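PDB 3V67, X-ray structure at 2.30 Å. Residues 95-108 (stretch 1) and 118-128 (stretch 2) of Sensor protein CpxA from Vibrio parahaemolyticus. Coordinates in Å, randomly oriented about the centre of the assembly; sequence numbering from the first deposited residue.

Stretch 1 (95-108) KQRLYGRYMIAGPV
Stretch 2 118-128: LMYVGFKWNEP

Strands 102-108 and 118-124 of the CpxA sensor protein pair antiparallel, their axes 160° apart and 4.4 Å at closest approach; the two stretches together bury 956 Å², both sides summed. Strand 95-99 forms a hairpin with 102-108 through a type II' turn from Tyr99 to Tyr102, with Gly100 at phi/psi 68/-102, a positive phi that favours glycine. Thus 102-108 lies between two strands, bonding to 95-99 through Tyr102, Ile104 and Gly106 and to 118-124 through Met103, Ala105 and Val108.

Across the stretches the ladder is backbone throughout. Met103 N to Phe123 O and Phe123 N to Met103 O are both 2.9 Å, as are Ala105 N to Val121 O and Val121 N to Ala105 O; Val108 N to Met119 O is 2.9 Å and Met119 N to Val108 O 2.8 Å. Beyond the strand end, Trp125 N reaches Arg101 O at a very short 2.4 Å. Tyr102 faces Lys124 (CA to CA 4.0 Å) and Ile104 faces Gly122 (CA to CA 4.4 Å) as non-hydrogen-bonded pairs.

Between Ala105 and Val108 the register slips by one in a beta bulge. Gly106 (153/-172) and Pro107 (-92/160), joined by a cis peptide, lie within it. A CB on Gly106 would lie 2.6 Å from Tyr120 CD1, so the bare backbone leaves room for that ring (chi1 m). Pro107, C-gamma endo, brings its CB 3.4 Å from Tyr120 CE1 and 3.8 Å from Leu118 CB.

Another hollow is Gly122. Tyr102 (chi1 t, chi2 67°) lays its ring along the opposing strand, one face over Phe123 N, its OH 3.2 Å from Gly122 C; a CB on Gly122 would fall 2.1 Å from that OH.

On the face carrying Met103, Ala105, Val121 and Phe123, Met103 (t, p, p) is the main bump. Its CB sits over the Phe123 ring, 4.0 Å from the ring centroid, and its CE lies over the five-membered ring of Trp125, also 4.0 Å from the centroid. Phe123 adopts chi1 p, 52°, its end swinging nearer stretch 1; small Ala105 meets the ring edge, CB to Phe123 CE2 4.3 Å, and Gln96 OE1 also lies at the edge, 4.2 Å from Phe123 CZ. Leu98 (t, p) packs CD2 3.7 Å from CE3 of Trp125 (chi1 t). Farther along, Val108 CG2 (chi1 m) touches Met119 CB at 3.9 Å.

At the exposed, poorly ordered end, Arg101 (m, m, t) makes a long salt bridge, NE to Glu127 OE2 3.9 Å.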

# COMPACT_ATOMS: atom_id res chain seq x y z
N LYS A 95 -1.65 -12.64 1.25
CA LYS A 95 -1.31 -11.42 1.97
C LYS A 95 0.14 -11.06 1.65
O LYS A 95 0.81 -11.78 0.91
CB LYS A 95 -1.46 -11.63 3.48
CG LYS A 95 -2.88 -11.95 3.93
CD LYS A 95 -3.79 -10.72 3.85
CE LYS A 95 -5.17 -11.04 4.40
NZ LYS A 95 -6.06 -9.84 4.40
N GLN A 96 0.60 -9.94 2.20
CA GLN A 96 2.01 -9.58 2.08
C GLN A 96 2.62 -9.17 3.41
O GLN A 96 1.95 -8.61 4.27
CB GLN A 96 2.21 -8.50 1.02
CG GLN A 96 1.54 -7.17 1.32
CD GLN A 96 1.74 -6.15 0.22
OE1 GLN A 96 2.04 -6.51 -0.92
NE2 GLN A 96 1.57 -4.88 0.55
N ARG A 97 3.91 -9.47 3.58
CA ARG A 97 4.65 -9.13 4.79
C ARG A 97 5.97 -8.45 4.43
O ARG A 97 6.62 -8.83 3.47
CB ARG A 97 4.93 -10.37 5.63
CG ARG A 97 3.76 -10.86 6.47
CD ARG A 97 4.13 -12.10 7.26
NE ARG A 97 3.32 -12.24 8.47
CZ ARG A 97 2.17 -12.91 8.53
NH1 ARG A 97 1.69 -13.51 7.45
NH2 ARG A 97 1.51 -12.99 9.68
N LEU A 98 6.36 -7.45 5.22
CA LEU A 98 7.59 -6.72 4.96
C LEU A 98 8.74 -7.22 5.84
O LEU A 98 8.64 -7.21 7.07
CB LEU A 98 7.39 -5.22 5.15
CG LEU A 98 8.55 -4.32 4.73
CD1 LEU A 98 8.87 -4.51 3.25
CD2 LEU A 98 8.24 -2.87 5.03
N TYR A 99 9.82 -7.64 5.20
CA TYR A 99 11.02 -8.10 5.89
C TYR A 99 12.16 -7.13 5.62
O TYR A 99 12.87 -7.25 4.62
CB TYR A 99 11.39 -9.51 5.42
CG TYR A 99 10.39 -10.56 5.82
CD1 TYR A 99 10.54 -11.27 7.00
CD2 TYR A 99 9.28 -10.84 5.02
CE1 TYR A 99 9.62 -12.23 7.38
CE2 TYR A 99 8.36 -11.80 5.39
CZ TYR A 99 8.54 -12.49 6.57
OH TYR A 99 7.62 -13.45 6.94
N GLY A 100 12.33 -6.16 6.51
CA GLY A 100 13.27 -5.08 6.29
C GLY A 100 12.77 -4.20 5.16
O GLY A 100 11.87 -3.39 5.34
N ARG A 101 13.36 -4.38 3.99
CA ARG A 101 12.94 -3.64 2.80
C ARG A 101 12.44 -4.61 1.74
O ARG A 101 12.18 -4.22 0.60
CB ARG A 101 14.10 -2.81 2.25
CG ARG A 101 14.48 -1.62 3.11
CD ARG A 101 13.66 -0.39 2.75
NE ARG A 101 14.13 0.81 3.46
CZ ARG A 101 15.12 1.59 3.03
NH1 ARG A 101 15.76 1.30 1.91
NH2 ARG A 101 15.48 2.65 3.74
N TYR A 102 12.31 -5.88 2.11
CA TYR A 102 11.92 -6.92 1.17
C TYR A 102 10.50 -7.42 1.44
O TYR A 102 10.26 -8.15 2.40
CB TYR A 102 12.90 -8.09 1.22
CG TYR A 102 12.81 -9.05 0.06
CD1 TYR A 102 13.15 -8.65 -1.23
CD2 TYR A 102 12.39 -10.36 0.25
CE1 TYR A 102 13.07 -9.53 -2.29
CE2 TYR A 102 12.31 -11.25 -0.82
CZ TYR A 102 12.65 -10.82 -2.08
OH TYR A 102 12.57 -11.70 -3.14
N MET A 103 9.57 -7.02 0.58
CA MET A 103 8.18 -7.45 0.71
C MET A 103 7.96 -8.83 0.09
O MET A 103 8.53 -9.15 -0.95
CB MET A 103 7.25 -6.44 0.02
CG MET A 103 5.77 -6.71 0.24
SD MET A 103 5.22 -6.14 1.86
CE MET A 103 5.15 -4.38 1.57
N ILE A 104 7.13 -9.63 0.74
CA ILE A 104 6.80 -10.96 0.22
C ILE A 104 5.30 -11.16 0.17
O ILE A 104 4.60 -10.96 1.17
CB ILE A 104 7.44 -12.06 1.07
CG1 ILE A 104 8.95 -12.10 0.80
CG2 ILE A 104 6.80 -13.40 0.76
CD1 ILE A 104 9.66 -13.20 1.54
N ALA A 105 4.79 -11.56 -0.99
CA ALA A 105 3.36 -11.72 -1.19
C ALA A 105 2.98 -13.14 -1.61
O ALA A 105 3.66 -13.76 -2.42
CB ALA A 105 2.86 -10.70 -2.22
N GLY A 106 1.87 -13.63 -1.06
CA GLY A 106 1.37 -14.95 -1.39
C GLY A 106 0.55 -15.56 -0.26
O GLY A 106 0.25 -14.88 0.72
N PRO A 107 0.19 -16.84 -0.39
CA PRO A 107 0.48 -17.68 -1.55
C PRO A 107 -0.64 -17.62 -2.57
O PRO A 107 -1.76 -17.25 -2.21
CB PRO A 107 0.51 -19.08 -0.95
CG PRO A 107 -0.52 -19.02 0.13
CD PRO A 107 -0.44 -17.62 0.69
N VAL A 108 -0.35 -17.98 -3.82
CA VAL A 108 -1.41 -18.23 -4.80
C VAL A 108 -1.25 -19.65 -5.33
O VAL A 108 -0.13 -20.09 -5.58
CB VAL A 108 -1.42 -17.21 -5.97
CG1 VAL A 108 -1.73 -15.81 -5.45
CG2 VAL A 108 -0.09 -17.22 -6.72
N LEU A 118 2.20 -23.92 -4.29
CA LEU A 118 1.88 -22.53 -4.02
C LEU A 118 3.00 -21.62 -4.47
O LEU A 118 4.18 -21.91 -4.27
CB LEU A 118 1.59 -22.34 -2.53
CG LEU A 118 0.42 -23.18 -2.00
CD1 LEU A 118 0.58 -23.43 -0.51
CD2 LEU A 118 -0.90 -22.48 -2.29
N MET A 119 2.62 -20.50 -5.09
CA MET A 119 3.57 -19.54 -5.63
C MET A 119 3.57 -18.27 -4.78
O MET A 119 2.53 -17.87 -4.23
CB MET A 119 3.21 -19.20 -7.08
CG MET A 119 4.31 -18.47 -7.84
SD MET A 119 3.76 -17.81 -9.42
CE MET A 119 3.06 -16.24 -8.90
N TYR A 120 4.73 -17.66 -4.69
CA TYR A 120 4.92 -16.44 -3.91
C TYR A 120 5.80 -15.51 -4.72
O TYR A 120 6.51 -15.94 -5.63
CB TYR A 120 5.62 -16.76 -2.59
CG TYR A 120 5.01 -17.86 -1.76
CD1 TYR A 120 4.22 -17.56 -0.65
CD2 TYR A 120 5.23 -19.20 -2.06
CE1 TYR A 120 3.67 -18.56 0.13
CE2 TYR A 120 4.68 -20.21 -1.29
CZ TYR A 120 3.90 -19.89 -0.20
OH TYR A 120 3.35 -20.89 0.57
N VAL A 121 5.76 -14.22 -4.39
CA VAL A 121 6.61 -13.24 -5.06
C VAL A 121 7.30 -12.34 -4.04
O VAL A 121 6.64 -11.70 -3.22
CB VAL A 121 5.81 -12.38 -6.07
CG1 VAL A 121 6.70 -11.33 -6.70
CG2 VAL A 121 5.18 -13.25 -7.14
N GLY A 122 8.62 -12.30 -4.10
CA GLY A 122 9.41 -11.42 -3.27
C GLY A 122 9.91 -10.25 -4.09
O GLY A 122 10.23 -10.40 -5.26
N PHE A 123 9.97 -9.08 -3.47
CA PHE A 123 10.42 -7.88 -4.17
C PHE A 123 10.76 -6.80 -3.16
O PHE A 123 10.00 -6.57 -2.22
CB PHE A 123 9.34 -7.38 -5.14
CG PHE A 123 7.98 -7.21 -4.51
CD1 PHE A 123 7.59 -5.99 -3.98
CD2 PHE A 123 7.09 -8.27 -4.47
CE1 PHE A 123 6.34 -5.84 -3.40
CE2 PHE A 123 5.84 -8.12 -3.89
CZ PHE A 123 5.46 -6.90 -3.36
N LYS A 124 11.90 -6.15 -3.33
CA LYS A 124 12.31 -5.12 -2.39
C LYS A 124 11.37 -3.91 -2.46
O LYS A 124 10.94 -3.50 -3.54
CB LYS A 124 13.77 -4.72 -2.57
CG LYS A 124 14.04 -3.72 -3.68
CD LYS A 124 14.86 -2.54 -3.16
CE LYS A 124 16.14 -3.00 -2.48
NZ LYS A 124 16.88 -1.87 -1.87
N TRP A 125 11.06 -3.36 -1.30
CA TRP A 125 10.08 -2.30 -1.18
C TRP A 125 10.75 -1.03 -0.68
O TRP A 125 11.32 -1.01 0.41
CB TRP A 125 8.97 -2.74 -0.23
CG TRP A 125 7.72 -1.97 -0.36
CD1 TRP A 125 6.95 -1.85 -1.48
CD2 TRP A 125 7.07 -1.21 0.66
NE1 TRP A 125 5.86 -1.05 -1.22
CE2 TRP A 125 5.90 -0.65 0.09
CE3 TRP A 125 7.35 -0.95 2.01
CZ2 TRP A 125 5.03 0.16 0.81
CZ3 TRP A 125 6.48 -0.14 2.72
CH2 TRP A 125 5.34 0.40 2.13
N ASN A 126 10.70 0.03 -1.48
CA ASN A 126 11.50 1.22 -1.22
C ASN A 126 10.81 2.43 -0.60
O ASN A 126 10.77 3.49 -1.22
CB ASN A 126 12.25 1.65 -2.48
CG ASN A 126 13.45 0.79 -2.76
OD1 ASN A 126 14.28 0.55 -1.87
ND2 ASN A 126 13.56 0.31 -3.98
N GLU A 127 10.35 2.23 0.63
CA GLU A 127 9.96 3.29 1.58
C GLU A 127 9.72 4.68 0.98
O GLU A 127 10.67 5.38 0.65
CB GLU A 127 11.00 3.39 2.70
CG GLU A 127 10.53 4.18 3.91
CD GLU A 127 10.56 3.36 5.19
OE1 GLU A 127 9.47 3.09 5.75
OE2 GLU A 127 11.66 2.97 5.62
N PRO A 128 8.44 5.07 0.88
CA PRO A 128 7.99 6.27 0.17
C PRO A 128 8.65 7.54 0.68
O PRO A 128 8.97 7.63 1.87
CB PRO A 128 6.49 6.31 0.48
CG PRO A 128 6.13 4.93 0.87
CD PRO A 128 7.34 4.39 1.57